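H subunit of photosynthetic reaction center complex (Rhodopseudomonas palustris, PDB 6Z5S) probably caps the cytoplasmic side of the photosynthetic reaction centre as its H subunit, with one membrane-spanning helix and a globular PRC-barrel domain. Local coordinates at residues S185-L190 with Q214-P219. Numbering follows the deposited sequence.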
loop_
_atom_site.group_PDB
_atom_site.type_symbol
_atom_site.label_atom_id
_atom_site.label_comp_id
_atom_site.label_asym_id
_atom_site.label_seq_id
_atom_site.Cartn_x
_atom_site.Cartn_y
_atom_site.Cartn_z
ATOM N N SER D 185 -36.714 -22.114 -30.731
ATOM C CA SER D 185 -37.970 -21.752 -30.096
ATOM C C SER D 185 -38.290 -20.274 -30.233
ATOM O O SER D 185 -39.294 -19.826 -29.671
ATOM C CB SER D 185 -37.960 -22.136 -28.606
ATOM O OG SER D 185 -37.414 -21.104 -27.805
ATOM N N ARG D 186 -37.481 -19.512 -30.966
ATOM C CA ARG D 186 -37.689 -18.084 -31.177
ATOM C C ARG D 186 -37.826 -17.351 -29.845
ATOM O O ARG D 186 -38.859 -16.765 -29.518
ATOM C CB ARG D 186 -38.892 -17.831 -32.086
ATOM C CG ARG D 186 -38.707 -18.352 -33.501
ATOM C CD ARG D 186 -37.767 -17.475 -34.323
ATOM N NE ARG D 186 -36.359 -17.717 -34.010
ATOM C CZ ARG D 186 -35.662 -18.767 -34.434
ATOM N NH1 ARG D 186 -36.237 -19.687 -35.198
ATOM N NH2 ARG D 186 -34.387 -18.901 -34.095
ATOM N N LYS D 187 -36.748 -17.406 -29.073
ATOM C CA LYS D 187 -36.681 -16.751 -27.779
ATOM C C LYS D 187 -35.285 -16.184 -27.596
ATOM O O LYS D 187 -34.298 -16.806 -27.998
ATOM C CB LYS D 187 -37.016 -17.721 -26.644
ATOM C CG LYS D 187 -36.963 -17.101 -25.263
ATOM C CD LYS D 187 -37.201 -18.143 -24.190
ATOM C CE LYS D 187 -36.245 -19.309 -24.341
ATOM N NZ LYS D 187 -36.419 -20.299 -23.249
ATOM N N ARG D 188 -35.210 -15.004 -26.998
ATOM C CA ARG D 188 -33.953 -14.304 -26.794
ATOM C C ARG D 188 -33.615 -14.295 -25.313
ATOM O O ARG D 188 -34.438 -13.894 -24.486
ATOM C CB ARG D 188 -34.036 -12.878 -27.334
ATOM C CG ARG D 188 -34.334 -12.819 -28.811
ATOM C CD ARG D 188 -34.383 -11.392 -29.308
ATOM N NE ARG D 188 -34.205 -11.328 -30.754
ATOM C CZ ARG D 188 -34.110 -10.200 -31.447
ATOM N NH1 ARG D 188 -34.179 -9.031 -30.826
ATOM N NH2 ARG D 188 -33.947 -10.240 -32.760
ATOM N N VAL D 189 -32.409 -14.743 -24.984
ATOM C CA VAL D 189 -31.944 -14.791 -23.606
ATOM C C VAL D 189 -30.606 -14.077 -23.508
ATOM O O VAL D 189 -29.830 -14.033 -24.465
ATOM C CB VAL D 189 -31.825 -16.238 -23.093
ATOM C CG1 VAL D 189 -33.194 -16.867 -22.996
ATOM C CG2 VAL D 189 -30.934 -17.042 -24.006
ATOM N N LEU D 190 -30.335 -13.515 -22.341
ATOM C CA LEU D 190 -29.094 -12.790 -22.140
ATOM C C LEU D 190 -27.992 -13.735 -21.687
ATOM O O LEU D 190 -28.243 -14.758 -21.048
ATOM C CB LEU D 190 -29.280 -11.674 -21.118
ATOM C CG LEU D 190 -30.036 -10.458 -21.647
ATOM C CD1 LEU D 190 -30.190 -9.427 -20.561
ATOM C CD2 LEU D 190 -29.316 -9.872 -22.838
ATOM N N GLN D 214 -29.415 -25.999 -22.219
ATOM C CA GLN D 214 -29.769 -25.206 -21.050
ATOM C C GLN D 214 -30.006 -23.742 -21.376
ATOM O O GLN D 214 -30.589 -23.032 -20.551
ATOM C CB GLN D 214 -28.678 -25.329 -19.994
ATOM C CG GLN D 214 -28.444 -26.747 -19.543
ATOM C CD GLN D 214 -27.743 -26.822 -18.211
ATOM O OE1 GLN D 214 -26.533 -27.003 -18.145
ATOM N NE2 GLN D 214 -28.505 -26.679 -17.138
ATOM N N PHE D 215 -29.586 -23.277 -22.550
ATOM C CA PHE D 215 -29.869 -21.905 -22.943
ATOM C C PHE D 215 -31.359 -21.639 -23.047
ATOM O O PHE D 215 -31.770 -20.475 -23.052
ATOM C CB PHE D 215 -29.185 -21.587 -24.265
ATOM C CG PHE D 215 -27.710 -21.426 -24.148
ATOM C CD1 PHE D 215 -27.164 -20.211 -23.801
ATOM C CD2 PHE D 215 -26.866 -22.493 -24.369
ATOM C CE1 PHE D 215 -25.806 -20.060 -23.685
ATOM C CE2 PHE D 215 -25.507 -22.349 -24.253
ATOM C CZ PHE D 215 -24.976 -21.130 -23.911
ATOM N N ALA D 216 -32.179 -22.683 -23.130
ATOM C CA ALA D 216 -33.617 -22.466 -23.114
ATOM C C ALA D 216 -34.095 -21.991 -21.750
ATOM O O ALA D 216 -35.075 -21.244 -21.664
ATOM C CB ALA D 216 -34.346 -23.746 -23.513
ATOM N N GLY D 217 -33.416 -22.395 -20.682
ATOM C CA GLY D 217 -33.857 -22.086 -19.341
ATOM C C GLY D 217 -33.332 -20.807 -18.742
ATOM O O GLY D 217 -33.698 -20.480 -17.610
ATOM N N VAL D 218 -32.485 -20.073 -19.454
ATOM C CA VAL D 218 -31.963 -18.812 -18.922
ATOM C C VAL D 218 -33.125 -17.870 -18.641
ATOM O O VAL D 218 -34.021 -17.723 -19.493
ATOM C CB VAL D 218 -30.973 -18.183 -19.914
ATOM C CG1 VAL D 218 -30.466 -16.855 -19.402
ATOM C CG2 VAL D 218 -29.819 -19.127 -20.168
ATOM N N PRO D 219 -33.180 -17.226 -17.475
ATOM C CA PRO D 219 -34.312 -16.342 -17.173
ATOM C C PRO D 219 -34.376 -15.176 -18.145
ATOM O O PRO D 219 -33.396 -14.458 -18.346
ATOM C CB PRO D 219 -34.021 -15.872 -15.744
ATOM C CG PRO D 219 -33.066 -16.857 -15.200
ATOM C CD PRO D 219 -32.239 -17.307 -16.351
#
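Val189 and Val218 meet flank to flank, CB of Val189 lying 3.8 Å from CB of Val218, where the strand that starts at Arg188 passes the loop that follows the 3-10 segment containing Gln214 to Ala216. CB of Val189 is 4.0 Å from CG1 of Val218, and CB of Val218 is as far from CG1 of Val189. Short, branched side chains suit this spot because the backbones come close, with 6.2 Å between CA of Val189 and CA of Val218. CG1 of Val218, anti to its own backbone N (chi1 178°), reaches to 3.5 Å from the carbonyl O of Leu190. From the strand side, CG2 of Val189 lies 3.7 Å from the carbonyl O of Phe215, and CG1 of Val189 the same distance from O of Val218. No hydrogen bond joins the two segments; they meet through van der Waals contact of the valines with each other and with backbone carbonyls. Tyr239 of helix 229-245 both touches Val218 and hydrogen-bonds O of Leu190.

Toward solvent the contact thins out. The Lys187 chain, turned at chi3 (54°), brings CE to 3.5 Å from the carbonyl O of Ala216; the place of the amine beyond it is doubtful. A long, flexible chain with a charged end suits this partly exposed margin, as does small, exposed Ala216. Val189 is also backbone-bonded to Val180 of strand 174-182. The contact thus packs a loop against the outermost strand, within this chain, of the antiparallel sheet in the PRC-barrel domain, with helix 229-245 packed against both segments.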